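Local coordinates for protein tryptophan halogenase superfamily (Brevundimonas sp. BAL3, PDB 6FRL) that acts as a flavin-dependent halogenase of the tryptophan halogenase family and prefers bromination over chlorination, at residues A429-T432 with Q436-R439; H118-Q123 with G458-H463; G243-C248 with P419-L424; I362-A367 with Y440-F445. One frame throughout, in Å; residues are numbered along the deposited sequence.

Contact 1. Residues A429-T432 with Q436-R439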
loop_
_atom_site.group_PDB
_atom_site.type_symbol
_atom_site.label_atom_id
_atom_site.label_comp_id
_atom_site.label_asym_id
_atom_site.label_seq_id
_atom_site.Cartn_x
_atom_site.Cartn_y
_atom_site.Cartn_z
ATOM N N ALA B 429 1.023 20.462 -3.089
ATOM C CA ALA B 429 -0.067 21.244 -2.462
ATOM C C ALA B 429 -0.494 20.698 -1.079
ATOM O O ALA B 429 -0.710 21.475 -0.162
ATOM C CB ALA B 429 -1.281 21.381 -3.408
ATOM N N LEU B 430 -0.603 19.391 -0.924
ATOM C CA LEU B 430 -0.961 18.829 0.394
ATOM C C LEU B 430 0.211 18.942 1.368
ATOM O O LEU B 430 -0.011 19.111 2.565
ATOM C CB LEU B 430 -1.468 17.403 0.318
ATOM C CG LEU B 430 -2.010 16.842 1.642
ATOM C CD1 LEU B 430 -3.302 17.532 2.099
ATOM C CD2 LEU B 430 -2.193 15.326 1.562
ATOM N N TRP B 431 1.448 18.888 0.874
ATOM C CA TRP B 431 2.610 19.019 1.750
ATOM C C TRP B 431 2.644 20.431 2.353
ATOM O O TRP B 431 2.723 20.577 3.583
ATOM C CB TRP B 431 3.913 18.717 1.011
ATOM C CG TRP B 431 5.131 19.118 1.808
ATOM C CD1 TRP B 431 5.934 20.194 1.592
ATOM C CD2 TRP B 431 5.609 18.484 2.996
ATOM N NE1 TRP B 431 6.904 20.248 2.551
ATOM C CE2 TRP B 431 6.719 19.219 3.438
ATOM C CE3 TRP B 431 5.184 17.385 3.743
ATOM C CZ2 TRP B 431 7.449 18.873 4.593
ATOM C CZ3 TRP B 431 5.904 17.025 4.889
ATOM C CH2 TRP B 431 7.020 17.777 5.305
ATOM N N THR B 432 2.528 21.462 1.507
ATOM C CA THR B 432 2.566 22.866 2.002
ATOM C C THR B 432 1.329 23.241 2.838
ATOM O O THR B 432 1.428 24.022 3.769
ATOM C CB THR B 432 2.803 23.925 0.896
ATOM O OG1 THR B 432 1.587 24.173 0.230
ATOM C CG2 THR B 432 3.863 23.468 -0.133
ATOM N N GLN B 436 1.441 16.494 5.038
ATOM C CA GLN B 436 1.069 15.110 4.787
ATOM C C GLN B 436 1.358 14.699 3.343
ATOM O O GLN B 436 1.543 15.546 2.443
ATOM C CB GLN B 436 -0.420 14.890 5.117
ATOM C CG GLN B 436 -0.713 14.789 6.609
ATOM C CD GLN B 436 -0.421 13.404 7.146
ATOM O OE1 GLN B 436 0.436 12.698 6.615
ATOM N NE2 GLN B 436 -1.193 12.968 8.167
ATOM N N PHE B 437 1.347 13.377 3.135
ATOM C CA PHE B 437 1.872 12.763 1.922
ATOM C C PHE B 437 0.744 12.157 1.129
ATOM O O PHE B 437 -0.024 11.369 1.662
ATOM C CB PHE B 437 2.894 11.706 2.306
ATOM C CG PHE B 437 4.030 12.273 3.104
ATOM C CD1 PHE B 437 5.054 12.969 2.474
ATOM C CD2 PHE B 437 4.042 12.178 4.500
ATOM C CE1 PHE B 437 6.074 13.531 3.213
ATOM C CE2 PHE B 437 5.075 12.741 5.231
ATOM C CZ PHE B 437 6.091 13.414 4.597
ATOM N N VAL B 438 0.624 12.549 -0.138
ATOM C CA VAL B 438 -0.316 11.901 -1.039
ATOM C C VAL B 438 0.352 10.589 -1.447
ATOM O O VAL B 438 1.538 10.557 -1.821
ATOM C CB VAL B 438 -0.620 12.783 -2.287
ATOM C CG1 VAL B 438 -1.482 12.024 -3.288
ATOM C CG2 VAL B 438 -1.269 14.093 -1.865
ATOM N N ARG B 439 -0.397 9.508 -1.350
ATOM C CA ARG B 439 0.146 8.191 -1.635
ATOM C C ARG B 439 -0.595 7.589 -2.823
ATOM O O ARG B 439 -1.816 7.389 -2.793
ATOM C CB ARG B 439 0.060 7.305 -0.391
ATOM C CG ARG B 439 1.103 7.695 0.666
ATOM C CD ARG B 439 1.081 6.817 1.925
ATOM N NE ARG B 439 1.386 7.613 3.130
ATOM C CZ ARG B 439 1.939 7.158 4.263
ATOM N NH1 ARG B 439 2.273 5.873 4.409
ATOM N NH2 ARG B 439 2.170 8.010 5.267
#
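Trp431 and Phe437 meet obliquely, with Trp431 CZ3 coming within 3.6 Å of Phe437 CZ. The two side chains project in the same direction, neighbour to neighbour, but their planes are inclined at 32° and the centres of the six-membered rings stand 5.4 Å apart. With CG turned anti to the backbone N (chi1 168°), Trp431 carries its benzo ring out from the helix toward Phe437. A second apolar patch forms where Leu430 CD2 lies 3.8 Å from Val438 CG2 and 4.0 Å from Gln436 CB; branched aliphatic side chains suit this spot, as their methyls fill the angle between the last turns of helix 422-434 and the extended chain after it. No hydrogen bond joins the two segments, and the polar groups look elsewhere: Trp431 NE1 donates to the carbonyl O of Leu459, while Gln436, bent at chi2, sends its NE2 to the O of Ala367 of the second subunit. Tyr454 stacks on the indole, and His117 meets both aromatic rings of the contact. Were Trp431 reduced to an alanine, the Leu459 carbonyl would probably lose its donor and a gap would open beside Phe437 and Tyr454. With apolar groups supplying the cross-contact and polar ends engaged outside it, the chemistry implies that the turn back from the helix is held by hydrophobic burial, while its hydrogen bonds tie it to the loop after helix 447-456 and to the dimer partner.

Contact 2. Residues H118-Q123 with G458-H463; sequences HYWLKQ and GLYPDH
Trp120 and Tyr460 bring their rings together with CZ3 of the indole 3.6 Å from Tyr460 CE1. The tyrosine carbon sits at the edge of the indole, near its plane, and the two ring planes are inclined at 48°, so neither ring lies flat on the other. A trans first torsion (chi1 -178°) extends Trp120 away from the helix axis and brings its benzo ring to the tyrosine. The phenol hydroxyl passes the indole CH2 and hydrogen-bonds to Asp455, while the indole N-H is given to the carbonyl O of Ala130; a tryptophan and a tyrosine fit here because each offers a broad apolar surface and still satisfies its polar atom.

The motif behind this placement is a Schellman motif: Gly458, with the positive phi that glycine readily adopts, ends helix 447-456 and turns the chain into the loop that presents Tyr460 and Pro461 to helix 116-125.

The aliphatic part belongs to Leu121, whose two methyls divide the work. CD1 approaches Pro461 CG at 3.7 Å, the leucine crossing the proline at about a right angle, and CD2 reaches the tyrosine, 4.0 Å from Tyr460 CD1. Leucine's fork suits a site with two differently shaped neighbours, and Pro461, which also packs on Trp431, contributes a compact hydrocarbon ring. Further along the loop, Asp462 forms a salt bridge with Arg373 of the second subunit.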
loop_
_atom_site.group_PDB
_atom_site.type_symbol
_atom_site.label_atom_id
_atom_site.label_comp_id
_atom_site.label_asym_id
_atom_site.label_seq_id
_atom_site.Cartn_x
_atom_site.Cartn_y
_atom_site.Cartn_z
ATOM N N HIS B 118 6.392 16.807 12.290
ATOM C CA HIS B 118 5.475 17.801 12.902
ATOM C C HIS B 118 6.022 18.366 14.219
ATOM O O HIS B 118 6.053 19.565 14.403
ATOM C CB HIS B 118 4.071 17.214 13.137
ATOM C CG HIS B 118 3.379 16.803 11.873
ATOM N ND1 HIS B 118 3.095 17.699 10.863
ATOM C CD2 HIS B 118 2.945 15.599 11.441
ATOM C CE1 HIS B 118 2.487 17.071 9.878
ATOM N NE2 HIS B 118 2.401 15.791 10.196
ATOM N N TYR B 119 6.498 17.495 15.098
ATOM C CA TYR B 119 7.138 17.932 16.322
ATOM C C TYR B 119 8.405 18.772 15.999
ATOM O O TYR B 119 8.619 19.846 16.583
ATOM C CB TYR B 119 7.486 16.733 17.198
ATOM C CG TYR B 119 6.295 15.934 17.674
ATOM C CD1 TYR B 119 5.590 16.288 18.824
ATOM C CD2 TYR B 119 5.879 14.795 16.977
ATOM C CE1 TYR B 119 4.488 15.536 19.256
ATOM C CE2 TYR B 119 4.784 14.023 17.393
ATOM C CZ TYR B 119 4.095 14.390 18.531
ATOM O OH TYR B 119 3.015 13.620 18.913
ATOM N N TRP B 120 9.218 18.307 15.034
ATOM C CA TRP B 120 10.389 19.057 14.577
ATOM C C TRP B 120 10.008 20.442 14.058
ATOM O O TRP B 120 10.704 21.428 14.331
ATOM C CB TRP B 120 11.145 18.297 13.489
ATOM C CG TRP B 120 12.374 19.005 13.014
ATOM C CD1 TRP B 120 13.588 19.064 13.640
ATOM C CD2 TRP B 120 12.496 19.783 11.829
ATOM N NE1 TRP B 120 14.471 19.822 12.899
ATOM C CE2 TRP B 120 13.824 20.276 11.782
ATOM C CE3 TRP B 120 11.617 20.105 10.796
ATOM C CZ2 TRP B 120 14.294 21.095 10.732
ATOM C CZ3 TRP B 120 12.077 20.926 9.748
ATOM C CH2 TRP B 120 13.407 21.407 9.729
ATOM N N LEU B 121 8.921 20.533 13.305
ATOM C CA LEU B 121 8.463 21.842 12.829
ATOM C C LEU B 121 8.010 22.795 13.943
ATOM O O LEU B 121 8.353 23.973 13.902
ATOM C CB LEU B 121 7.363 21.708 11.771
ATOM C CG LEU B 121 7.908 21.227 10.428
ATOM C CD1 LEU B 121 6.831 20.571 9.573
ATOM C CD2 LEU B 121 8.574 22.396 9.709
ATOM N N LYS B 122 7.256 22.292 14.917
ATOM C CA LYS B 122 6.879 23.084 16.092
ATOM C C LYS B 122 8.105 23.714 16.746
ATOM O O LYS B 122 8.150 24.926 16.980
ATOM C CB LYS B 122 6.129 22.245 17.147
ATOM C CG LYS B 122 5.955 23.000 18.464
ATOM C CD LYS B 122 5.036 22.221 19.423
ATOM C CE LYS B 122 4.744 22.993 20.683
ATOM N NZ LYS B 122 4.180 24.325 20.318
ATOM N N GLN B 123 9.103 22.889 17.020
ATOM C CA GLN B 123 10.337 23.363 17.670
ATOM C C GLN B 123 11.094 24.327 16.770
ATOM O O GLN B 123 11.647 25.321 17.226
ATOM C CB GLN B 123 11.226 22.190 18.101
ATOM C CG GLN B 123 12.268 22.522 19.172
ATOM C CD GLN B 123 11.671 22.944 20.523
ATOM O OE1 GLN B 123 10.575 22.530 20.922
ATOM N NE2 GLN B 123 12.393 23.805 21.215
ATOM N N GLY B 458 14.315 23.352 1.422
ATOM C CA GLY B 458 13.730 24.349 2.295
ATOM C C GLY B 458 12.242 24.658 2.118
ATOM O O GLY B 458 11.820 25.772 2.431
ATOM N N LEU B 459 11.443 23.693 1.637
ATOM C CA LEU B 459 9.990 23.881 1.522
ATOM C C LEU B 459 9.249 23.200 2.675
ATOM O O LEU B 459 9.205 21.989 2.729
ATOM C CB LEU B 459 9.487 23.353 0.179
ATOM C CG LEU B 459 7.954 23.534 -0.058
ATOM C CD1 LEU B 459 7.509 25.007 -0.045
ATOM C CD2 LEU B 459 7.472 22.858 -1.327
ATOM N N TYR B 460 8.625 23.991 3.550
ATOM C CA TYR B 460 7.977 23.506 4.770
ATOM C C TYR B 460 6.536 23.969 4.850
ATOM O O TYR B 460 6.227 25.021 4.334
ATOM C CB TYR B 460 8.718 24.051 5.990
ATOM C CG TYR B 460 10.183 23.709 6.013
ATOM C CD1 TYR B 460 10.598 22.402 6.297
ATOM C CD2 TYR B 460 11.156 24.663 5.742
ATOM C CE1 TYR B 460 11.938 22.053 6.324
ATOM C CE2 TYR B 460 12.508 24.324 5.766
ATOM C CZ TYR B 460 12.883 23.004 6.066
ATOM O OH TYR B 460 14.200 22.627 6.098
ATOM N N PRO B 461 5.656 23.209 5.527
ATOM C CA PRO B 461 4.260 23.600 5.648
ATOM C C PRO B 461 4.028 24.798 6.535
ATOM O O PRO B 461 4.842 25.056 7.409
ATOM C CB PRO B 461 3.579 22.377 6.281
ATOM C CG PRO B 461 4.645 21.448 6.700
ATOM C CD PRO B 461 5.894 21.826 5.971
ATOM N N ASP B 462 2.898 25.475 6.328
ATOM C CA ASP B 462 2.526 26.692 7.086
ATOM C C ASP B 462 2.133 26.244 8.483
ATOM O O ASP B 462 2.679 26.757 9.461
ATOM C CB ASP B 462 1.340 27.489 6.462
ATOM C CG ASP B 462 0.967 27.029 5.015
ATOM O OD1 ASP B 462 1.879 27.006 4.163
ATOM O OD2 ASP B 462 -0.230 26.701 4.753
ATOM N N HIS B 463 1.198 25.291 8.564
ATOM C CA HIS B 463 0.877 24.644 9.841
ATOM C C HIS B 463 1.096 23.128 9.868
ATOM O O HIS B 463 0.672 22.345 8.970
ATOM C CB HIS B 463 -0.500 24.982 10.434
ATOM C CG HIS B 463 -0.471 25.096 11.934
ATOM N ND1 HIS B 463 -0.753 24.043 12.781
ATOM C CD2 HIS B 463 -0.153 26.145 12.735
ATOM C CE1 HIS B 463 -0.633 24.444 14.036
ATOM N NE2 HIS B 463 -0.262 25.712 14.035
#

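Contact 3. Residues G243-C248 with P419-L424; sequences GRWLPC and PVPETL
Trp245 carries this contact, laying the benzo half of its indole against Pro421. The proline's CG stands over the centre of the six-membered ring, 3.8 Å from the centroid and only 10° off the ring normal, a CH-pi interaction in which the weakly polarised C-H groups of the pyrrolidine face the electron-rich ring. The proline's CD adds to it, 3.6 Å from Trp245 CE3, and its backbone N lies over the same face. Proline suits the place twice over: its compact, rigid ring can lie close over an indole, and at the N-cap position, just before helix 422-434, it has no N-H to satisfy. Near the margin of the opposite face of the indole lies the NE of Arg244. The first torsion of Trp245 (chi1 -56°) sets CG beside the backbone N and points the ring across to Pro421.

Pro419 contributes from the side. Its carbonyl O lies in the plane of the indole at its edge, 3.7 Å from Trp245 CE3, where the ring hydrogens carry slight positive charge. A serine in place of Trp245 would probably uncover the face of Pro421 and deprive the Arg244 guanidinium of the ring it lies against.

Trp242 also meets the indole, while Pro421 rests on Asp395 of helix 376-402. The arrangement is a proline CH-pi contact over a tryptophan face at the N-cap of helix 422-434, joining the start of that helix to the loop between strands 239-241 and 250-257.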
loop_
_atom_site.group_PDB
_atom_site.type_symbol
_atom_site.label_atom_id
_atom_site.label_comp_id
_atom_site.label_asym_id
_atom_site.label_seq_id
_atom_site.Cartn_x
_atom_site.Cartn_y
_atom_site.Cartn_z
ATOM N N GLY B 243 10.576 14.392 -22.457
ATOM C CA GLY B 243 11.494 15.549 -22.535
ATOM C C GLY B 243 10.806 16.863 -22.187
ATOM O O GLY B 243 11.423 17.767 -21.671
ATOM N N ARG B 244 9.511 16.942 -22.447
ATOM C CA ARG B 244 8.694 18.082 -22.059
ATOM C C ARG B 244 8.709 18.349 -20.538
ATOM O O ARG B 244 8.749 19.512 -20.134
ATOM C CB ARG B 244 7.259 17.908 -22.587
ATOM C CG ARG B 244 6.418 16.915 -21.803
ATOM C CD ARG B 244 5.265 16.283 -22.518
ATOM N NE ARG B 244 3.996 16.595 -21.861
ATOM C CZ ARG B 244 2.878 15.863 -21.929
ATOM N NH1 ARG B 244 2.819 14.717 -22.634
ATOM N NH2 ARG B 244 1.786 16.289 -21.282
ATOM N N TRP B 245 8.697 17.292 -19.715
ATOM C CA TRP B 245 8.754 17.446 -18.257
ATOM C C TRP B 245 10.176 17.598 -17.700
ATOM O O TRP B 245 10.344 18.177 -16.645
ATOM C CB TRP B 245 8.132 16.252 -17.538
ATOM C CG TRP B 245 6.732 15.908 -17.877
ATOM C CD1 TRP B 245 6.292 14.721 -18.384
ATOM C CD2 TRP B 245 5.581 16.725 -17.716
ATOM N NE1 TRP B 245 4.933 14.756 -18.559
ATOM C CE2 TRP B 245 4.467 15.972 -18.146
ATOM C CE3 TRP B 245 5.377 18.018 -17.257
ATOM C CZ2 TRP B 245 3.162 16.470 -18.114
ATOM C CZ3 TRP B 245 4.086 18.517 -17.229
ATOM C CH2 TRP B 245 2.991 17.743 -17.648
ATOM N N LEU B 246 11.189 17.043 -18.375
ATOM C CA LEU B 246 12.564 17.005 -17.852
ATOM C C LEU B 246 13.489 17.708 -18.827
ATOM O O LEU B 246 13.560 17.301 -19.983
ATOM C CB LEU B 246 12.999 15.548 -17.655
ATOM C CG LEU B 246 12.215 14.846 -16.537
ATOM C CD1 LEU B 246 12.128 13.340 -16.715
ATOM C CD2 LEU B 246 12.804 15.175 -15.182
ATOM N N PRO B 247 14.192 18.767 -18.385
ATOM C CA PRO B 247 14.976 19.561 -19.347
ATOM C C PRO B 247 16.160 18.813 -19.982
ATOM O O PRO B 247 16.329 18.857 -21.210
ATOM C CB PRO B 247 15.489 20.729 -18.507
ATOM C CG PRO B 247 15.524 20.227 -17.101
ATOM C CD PRO B 247 14.420 19.202 -16.992
ATOM N N CYS B 248 16.948 18.116 -19.158
ATOM C CA CYS B 248 18.215 17.561 -19.600
ATOM C C CYS B 248 18.013 16.475 -20.667
ATOM O O CYS B 248 17.059 15.675 -20.610
ATOM C CB CYS B 248 19.032 17.062 -18.420
ATOM S SG CYS B 248 19.489 18.393 -17.284
ATOM N N PRO B 419 5.902 23.972 -15.866
ATOM C CA PRO B 419 4.777 23.145 -15.423
ATOM C C PRO B 419 5.197 21.689 -15.103
ATOM O O PRO B 419 6.210 21.217 -15.599
ATOM C CB PRO B 419 3.776 23.225 -16.585
ATOM C CG PRO B 419 4.569 23.623 -17.763
ATOM C CD PRO B 419 5.850 24.275 -17.304
ATOM N N VAL B 420 4.429 21.027 -14.233
ATOM C CA VAL B 420 4.740 19.697 -13.750
ATOM C C VAL B 420 3.452 18.901 -13.738
ATOM O O VAL B 420 2.365 19.465 -13.639
ATOM C CB VAL B 420 5.397 19.701 -12.326
ATOM C CG1 VAL B 420 6.558 20.679 -12.248
ATOM C CG2 VAL B 420 4.414 20.037 -11.221
ATOM N N PRO B 421 3.557 17.574 -13.831
ATOM C CA PRO B 421 2.340 16.799 -13.834
ATOM C C PRO B 421 1.423 17.135 -12.652
ATOM O O PRO B 421 1.906 17.499 -11.578
ATOM C CB PRO B 421 2.854 15.353 -13.753
ATOM C CG PRO B 421 4.206 15.416 -14.391
ATOM C CD PRO B 421 4.761 16.734 -13.945
ATOM N N GLU B 422 0.113 17.023 -12.881
ATOM C CA GLU B 422 -0.921 17.182 -11.851
ATOM C C GLU B 422 -0.720 16.278 -10.630
ATOM O O GLU B 422 -1.007 16.690 -9.504
ATOM C CB GLU B 422 -2.337 16.979 -12.453
ATOM C CG GLU B 422 -3.411 16.494 -11.460
ATOM C CD GLU B 422 -4.834 16.973 -11.788
ATOM O OE1 GLU B 422 -5.218 16.995 -12.991
ATOM O OE2 GLU B 422 -5.561 17.334 -10.820
ATOM N N THR B 423 -0.267 15.051 -10.842
ATOM C CA THR B 423 0.054 14.134 -9.719
ATOM C C THR B 423 1.065 14.743 -8.706
ATOM O O THR B 423 0.892 14.597 -7.490
ATOM C CB THR B 423 0.610 12.803 -10.253
ATOM O OG1 THR B 423 1.511 13.080 -11.312
ATOM C CG2 THR B 423 -0.507 11.935 -10.796
ATOM N N LEU B 424 2.071 15.449 -9.230
ATOM C CA LEU B 424 3.052 16.163 -8.434
ATOM C C LEU B 424 2.539 17.487 -7.853
ATOM O O LEU B 424 2.963 17.881 -6.743
ATOM C CB LEU B 424 4.313 16.431 -9.258
ATOM C CG LEU B 424 5.478 17.077 -8.502
ATOM C CD1 LEU B 424 5.888 16.228 -7.287
ATOM C CD2 LEU B 424 6.644 17.249 -9.460
#

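Contact 4. Residues I362-A367 with Y440-F445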
loop_
_atom_site.group_PDB
_atom_site.type_symbol
_atom_site.label_atom_id
_atom_site.label_comp_id
_atom_site.label_asym_id
_atom_site.label_seq_id
_atom_site.Cartn_x
_atom_site.Cartn_y
_atom_site.Cartn_z
ATOM N N ILE B 362 11.526 -7.683 -13.022
ATOM C CA ILE B 362 11.719 -9.107 -12.783
ATOM C C ILE B 362 10.764 -9.656 -11.743
ATOM O O ILE B 362 10.211 -10.724 -11.935
ATOM C CB ILE B 362 13.175 -9.421 -12.398
ATOM C CG1 ILE B 362 14.073 -9.254 -13.622
ATOM C CG2 ILE B 362 13.323 -10.844 -11.864
ATOM C CD1 ILE B 362 15.504 -8.889 -13.269
ATOM N N GLU B 363 10.593 -8.960 -10.628
ATOM C CA GLU B 363 9.657 -9.423 -9.577
ATOM C C GLU B 363 8.254 -9.537 -10.175
ATOM O O GLU B 363 7.562 -10.549 -9.970
ATOM C CB GLU B 363 9.670 -8.501 -8.335
ATOM C CG GLU B 363 8.699 -8.892 -7.175
ATOM C CD GLU B 363 8.538 -10.426 -6.835
ATOM O OE1 GLU B 363 9.498 -11.084 -6.334
ATOM O OE2 GLU B 363 7.427 -11.003 -7.086
ATOM N N ARG B 364 7.879 -8.539 -10.964
ATOM C CA ARG B 364 6.568 -8.482 -11.600
ATOM C C ARG B 364 6.364 -9.634 -12.626
ATOM O O ARG B 364 5.290 -10.243 -12.658
ATOM C CB ARG B 364 6.390 -7.096 -12.215
ATOM C CG ARG B 364 5.008 -6.733 -12.667
ATOM C CD ARG B 364 4.980 -5.269 -13.126
ATOM N NE ARG B 364 5.053 -4.364 -11.971
ATOM C CZ ARG B 364 6.003 -3.462 -11.719
ATOM N NH1 ARG B 364 7.017 -3.246 -12.558
ATOM N NH2 ARG B 364 5.906 -2.725 -10.602
ATOM N N LEU B 365 7.392 -9.942 -13.409
ATOM C CA LEU B 365 7.352 -11.041 -14.365
ATOM C C LEU B 365 7.103 -12.372 -13.679
ATOM O O LEU B 365 6.268 -13.166 -14.147
ATOM C CB LEU B 365 8.662 -11.136 -15.174
ATOM C CG LEU B 365 8.807 -12.318 -16.139
ATOM C CD1 LEU B 365 7.599 -12.471 -17.041
ATOM C CD2 LEU B 365 10.064 -12.163 -16.958
ATOM N N LYS B 366 7.843 -12.622 -12.595
ATOM C CA LYS B 366 7.601 -13.807 -11.753
ATOM C C LYS B 366 6.190 -13.846 -11.131
ATOM O O LYS B 366 5.505 -14.863 -11.212
ATOM C CB LYS B 366 8.671 -13.931 -10.662
ATOM C CG LYS B 366 10.069 -14.211 -11.226
ATOM C CD LYS B 366 11.076 -14.632 -10.161
ATOM C CE LYS B 366 11.499 -13.460 -9.283
ATOM N NZ LYS B 366 12.303 -13.954 -8.139
ATOM N N ALA B 367 5.743 -12.743 -10.541
ATOM C CA ALA B 367 4.387 -12.696 -9.928
ATOM C C ALA B 367 3.230 -12.910 -10.953
ATOM O O ALA B 367 2.164 -13.429 -10.605
ATOM C CB ALA B 367 4.205 -11.378 -9.154
ATOM N N TYR B 440 0.153 7.355 -3.889
ATOM C CA TYR B 440 -0.353 6.638 -5.036
ATOM C C TYR B 440 0.143 5.192 -4.969
ATOM O O TYR B 440 0.948 4.818 -4.098
ATOM C CB TYR B 440 0.101 7.340 -6.309
ATOM C CG TYR B 440 -0.318 8.809 -6.438
ATOM C CD1 TYR B 440 -1.662 9.178 -6.570
ATOM C CD2 TYR B 440 0.638 9.837 -6.441
ATOM C CE1 TYR B 440 -2.043 10.520 -6.692
ATOM C CE2 TYR B 440 0.269 11.185 -6.590
ATOM C CZ TYR B 440 -1.079 11.516 -6.715
ATOM O OH TYR B 440 -1.437 12.842 -6.838
ATOM N N ARG B 441 -0.345 4.358 -5.871
ATOM C CA ARG B 441 0.130 2.957 -5.956
ATOM C C ARG B 441 1.485 2.982 -6.667
ATOM O O ARG B 441 1.748 3.864 -7.529
ATOM C CB ARG B 441 -0.837 2.043 -6.737
ATOM C CG ARG B 441 -2.296 2.090 -6.297
ATOM C CD ARG B 441 -3.229 1.411 -7.305
ATOM N NE ARG B 441 -3.365 2.120 -8.597
ATOM C CZ ARG B 441 -3.577 1.537 -9.794
ATOM N NH1 ARG B 441 -3.680 0.211 -9.915
ATOM N NH2 ARG B 441 -3.680 2.287 -10.892
ATOM N N TRP B 442 2.332 2.027 -6.292
ATOM C CA TRP B 442 3.574 1.702 -7.027
ATOM C C TRP B 442 4.717 2.718 -6.872
ATOM O O TRP B 442 5.587 2.828 -7.742
ATOM C CB TRP B 442 3.265 1.390 -8.516
ATOM C CG TRP B 442 2.202 0.328 -8.654
ATOM C CD1 TRP B 442 0.932 0.466 -9.160
ATOM C CD2 TRP B 442 2.324 -1.025 -8.240
ATOM N NE1 TRP B 442 0.270 -0.740 -9.107
ATOM C CE2 TRP B 442 1.098 -1.669 -8.536
ATOM C CE3 TRP B 442 3.367 -1.772 -7.653
ATOM C CZ2 TRP B 442 0.874 -3.011 -8.248
ATOM C CZ3 TRP B 442 3.159 -3.122 -7.375
ATOM C CH2 TRP B 442 1.918 -3.730 -7.675
ATOM N N GLU B 443 4.731 3.420 -5.740
ATOM C CA GLU B 443 5.804 4.351 -5.391
ATOM C C GLU B 443 7.075 3.552 -5.060
ATOM O O GLU B 443 7.060 2.684 -4.203
ATOM C CB GLU B 443 5.445 5.157 -4.129
ATOM C CG GLU B 443 4.191 6.021 -4.171
ATOM C CD GLU B 443 4.399 7.439 -4.699
ATOM O OE1 GLU B 443 3.419 8.186 -4.634
ATOM O OE2 GLU B 443 5.495 7.820 -5.172
ATOM N N MET B 444 8.179 3.872 -5.724
ATOM C CA MET B 444 9.467 3.317 -5.382
ATOM C C MET B 444 9.992 4.012 -4.111
ATOM O O MET B 444 10.695 3.365 -3.292
ATOM C CB MET B 444 10.423 3.544 -6.514
ATOM C CG MET B 444 11.799 2.921 -6.297
ATOM S SD MET B 444 12.652 2.740 -7.880
ATOM C CE MET B 444 11.746 1.345 -8.572
ATOM N N PHE B 445 9.631 5.304 -3.970
ATOM C CA PHE B 445 10.094 6.175 -2.914
ATOM C C PHE B 445 9.005 6.459 -1.911
ATOM O O PHE B 445 7.951 6.959 -2.259
ATOM C CB PHE B 445 10.614 7.476 -3.532
ATOM C CG PHE B 445 11.815 7.250 -4.383
ATOM C CD1 PHE B 445 13.047 7.020 -3.785
ATOM C CD2 PHE B 445 11.691 7.119 -5.752
ATOM C CE1 PHE B 445 14.161 6.727 -4.551
ATOM C CE2 PHE B 445 12.806 6.859 -6.519
ATOM C CZ PHE B 445 14.049 6.656 -5.912
#
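The guanidinium of Arg364 presents its edge to Trp442: CE3 of the indole lies near the guanidinium plane, 4.0 Å from NH2. From the indole's side the same approach is oblique, and the two planes are 85° apart, close to perpendicular. Arg364 CZ is 5.5 Å from the centroid of the six-membered ring, a long cation-pi pair that can offer at most a weak attraction. The arginine chain runs out extended through chi1 and chi2, then bends at chi3 (-73°), which turns the charged group toward the loop.

Stronger partners fix that group. NE hydrogen-bonds to Gln385 and NH2 forms a salt bridge with Glu389, so residues of helix 376-402 grip both nitrogens. Arginine suits a buried site of this kind because its several N-H groups can serve different acceptors while its edge still meets an aromatic ring. Trp442 also packs on Gln385.

The contact thus lies between helix 354-367 and the loop that leads from helix 422-434 to helix 447-456, with Arg364 and Trp442 both touching helix 376-402.

Contacts 1, 3 and 4 all draw on helix 422-434 or the loop after it. Along the chain, 118-123, 243-248 and 362-367 come first; then contact 3 supplies the start of that helix, contact 1 its last turns and the chain beyond, contact 4 the next piece of loop, and contact 2 the loop after helix 447-456, so the segments of contacts 3 and 4 alternate. Contacts 1 and 2, about 13 Å apart between centres, touch through Trp431 and Leu459; contacts 3 and 4, about 22 Å, meet where Tyr440 OH hydrogen-bonds to Thr423 O. Contacts 2 and 4 are farthest apart, about 32 Å between centres. Contacts 2, 3 and 4 tie the C-terminal helical region to earlier elements; contacts 1, 2 and 4 reach the second subunit.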